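Local coordinates for protein importin subunit beta-1 (Saccharomyces cerevisiae, PDB 5OWU) that carries proteins into the nucleus as the importin beta subunit, associating with importin alpha, which recognises the classical nuclear localization signal of the cargo, at residues I504-N508 and F545-K549. Numbering follows the deposited sequence. Where two conformers were deposited one is given.
Sequences IGAAN and FVMDK
Phe545, chi1 in the t well, sets one face of its ring against Ile504, whose CG2 lies 3.9 Å from the ring centroid and 27° off the normal, a CH-pi contact; the same CG2 is 3.5 Å from Phe545 CD1. Ala507 CB packs 3.7 Å from Phe545 CZ, and Asn508 OD1 meets the ring edge, 3.4 Å from CE1. Residues 504-507 and 545-549 are helical, with CA atoms 7.6 Å apart at Ile504 and Phe545 and 8.5 Å at Asn508 and Lys549. Asn508 (phi/psi -85°/11°) is where helix 496-507 gives out, its N still hydrogen-bonded to Ile504 O at 2.8 Å. One turn on from Phe545, Lys549 (chi1 to chi4 t, p, t, t) bends at chi2 and then runs straight, so that NZ donates to Asn508 OD1 at 2.7 Å; a water accepts from NZ (2.9 Å) and donates to Ala507 O (2.7 Å). Leu524 of helix 516-530 also touches Phe545. This is the packing of first helices from successive repeats, HEAT 12 and HEAT 13, in an importin-beta solenoid.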
ATOM      1  N   ILE A 504       3.795 -25.367 -19.612  1.00 34.28           N
ATOM      2  CA  ILE A 504       4.565 -26.408 -18.940  1.00 31.20           C
ATOM      3  C   ILE A 504       6.016 -26.303 -19.372  1.00 31.33           C
ATOM      4  O   ILE A 504       6.935 -26.344 -18.541  1.00 35.31           O
ATOM      5  CB  ILE A 504       3.968 -27.801 -19.218  1.00 37.43           C
ATOM      6  CG1 ILE A 504       2.676 -27.988 -18.417  1.00 30.73           C
ATOM      7  CG2 ILE A 504       4.966 -28.906 -18.841  1.00 35.40           C
ATOM      8  CD1 ILE A 504       1.927 -29.273 -18.744  1.00 31.14           C
ATOM      9  N   GLY A 505       6.237 -26.054 -20.663  1.00 31.47           N
ATOM     10  CA  GLY A 505       7.595 -25.922 -21.153  1.00 27.31           C
ATOM     11  C   GLY A 505       8.350 -24.818 -20.444  1.00 36.65           C
ATOM     12  O   GLY A 505       9.519 -24.986 -20.085  1.00 26.99           O
ATOM     13  N   ALA A 506       7.689 -23.678 -20.214  1.00 33.08           N
ATOM     14  CA  ALA A 506       8.369 -22.578 -19.543  1.00 28.85           C
ATOM     15  C   ALA A 506       8.548 -22.883 -18.068  1.00 24.62           C
ATOM     16  O   ALA A 506       9.547 -22.469 -17.462  1.00 25.66           O
ATOM     17  CB  ALA A 506       7.591 -21.271 -19.727  1.00 28.67           C
ATOM     18  N   ALA A 507       7.614 -23.629 -17.482  1.00 25.79           N
ATOM     19  CA  ALA A 507       7.770 -24.022 -16.092  1.00 30.20           C
ATOM     20  C   ALA A 507       8.901 -25.022 -15.929  1.00 31.68           C
ATOM     21  O   ALA A 507       9.484 -25.109 -14.845  1.00 29.83           O
ATOM     22  CB  ALA A 507       6.460 -24.597 -15.562  1.00 23.47           C
ATOM     23  N   ASN A 508       9.240 -25.749 -16.992  1.00 29.81           N
ATOM     24  CA  ASN A 508      10.336 -26.704 -16.982  1.00 27.17           C
ATOM     25  C   ASN A 508      11.683 -26.060 -17.279  1.00 40.59           C
ATOM     26  O   ASN A 508      12.660 -26.780 -17.506  1.00 34.58           O
ATOM     27  CB  ASN A 508      10.071 -27.822 -17.994  1.00 30.46           C
ATOM     28  CG  ASN A 508       9.346 -28.991 -17.392  1.00 38.99           C
ATOM     29  OD1 ASN A 508       9.575 -29.354 -16.238  1.00 42.47           O
ATOM     30  ND2 ASN A 508       8.459 -29.597 -18.173  1.00 41.34           N
ATOM     31  N   PHE A 545       1.786 -32.975 -14.206  1.00 33.93           N
ATOM     32  CA  PHE A 545       3.046 -32.257 -14.334  1.00 27.31           C
ATOM     33  C   PHE A 545       3.548 -31.793 -12.975  1.00 31.58           C
ATOM     34  O   PHE A 545       4.734 -31.950 -12.656  1.00 34.40           O
ATOM     35  CB  PHE A 545       2.894 -31.065 -15.283  1.00 34.45           C
ATOM     36  CG  PHE A 545       3.997 -30.047 -15.143  1.00 26.20           C
ATOM     37  CD1 PHE A 545       5.262 -30.300 -15.644  1.00 33.04           C
ATOM     38  CD2 PHE A 545       3.773 -28.851 -14.490  1.00 31.37           C
ATOM     39  CE1 PHE A 545       6.277 -29.367 -15.505  1.00 35.45           C
ATOM     40  CE2 PHE A 545       4.781 -27.917 -14.353  1.00 28.71           C
ATOM     41  CZ  PHE A 545       6.026 -28.170 -14.852  1.00 31.81           C
ATOM     42  N   VAL A 546       2.665 -31.233 -12.144  1.00 33.76           N
ATOM     43  CA  VAL A 546       3.173 -30.595 -10.935  1.00 30.33           C
ATOM     44  C   VAL A 546       3.587 -31.650  -9.918  1.00 30.26           C
ATOM     45  O   VAL A 546       4.667 -31.565  -9.321  1.00 39.90           O
ATOM     46  CB  VAL A 546       2.148 -29.593 -10.362  1.00 28.52           C
ATOM     47  CG1 VAL A 546       1.969 -28.420 -11.332  1.00 29.91           C
ATOM     48  CG2 VAL A 546       0.813 -30.266 -10.043  1.00 39.19           C
ATOM     49  N   MET A 547       2.774 -32.694  -9.752  1.00 37.29           N
ATOM     50  CA  MET A 547       3.139 -33.780  -8.847  1.00 32.50           C
ATOM     51  C   MET A 547       4.497 -34.356  -9.230  1.00 38.74           C
ATOM     52  O   MET A 547       5.449 -34.322  -8.437  1.00 39.89           O
ATOM     53  CB  MET A 547       2.038 -34.844  -8.848  1.00 30.58           C
ATOM     54  CG  MET A 547       0.748 -34.318  -8.215  1.00 35.15           C
ATOM     55  SD  MET A 547      -0.612 -35.483  -8.006  1.00 42.51           S
ATOM     56  CE  MET A 547      -0.845 -36.105  -9.672  1.00 51.44           C
ATOM     57  N   ASP A 548       4.623 -34.841 -10.470  1.00 39.49           N
ATOM     58  CA  ASP A 548       5.916 -35.309 -10.958  0.59 38.92           C
ATOM     59  C   ASP A 548       6.998 -34.262 -10.711  1.00 38.20           C
ATOM     60  O   ASP A 548       8.090 -34.575 -10.221  1.00 37.17           O
ATOM     61  CB  ASP A 548       5.820 -35.647 -12.448  0.59 39.62           C
ATOM     62  CG  ASP A 548       4.847 -36.788 -12.737  0.59 42.42           C
ATOM     63  OD1 ASP A 548       4.049 -37.146 -11.845  0.59 44.68           O
ATOM     64  OD2 ASP A 548       4.871 -37.317 -13.870  0.59 43.51           O
ATOM     65  N   LYS A 549       6.698 -32.998 -11.023  1.00 39.12           N
ATOM     66  CA  LYS A 549       7.719 -31.964 -10.895  1.00 32.65           C
ATOM     67  C   LYS A 549       8.161 -31.818  -9.451  1.00 34.99           C
ATOM     68  O   LYS A 549       9.358 -31.668  -9.165  1.00 33.03           O
ATOM     69  CB  LYS A 549       7.194 -30.635 -11.432  1.00 30.99           C
ATOM     70  CG  LYS A 549       8.270 -29.571 -11.603  1.00 34.44           C
ATOM     71  CD  LYS A 549       9.178 -29.900 -12.783  1.00 33.95           C
ATOM     72  CE  LYS A 549      10.318 -28.910 -12.890  1.00 36.70           C
ATOM     73  NZ  LYS A 549      11.206 -29.197 -14.051  1.00 38.21           N
TER
HETATM   74  O   HOH W   1      11.772 -26.317 -13.917  1.00 29.11           O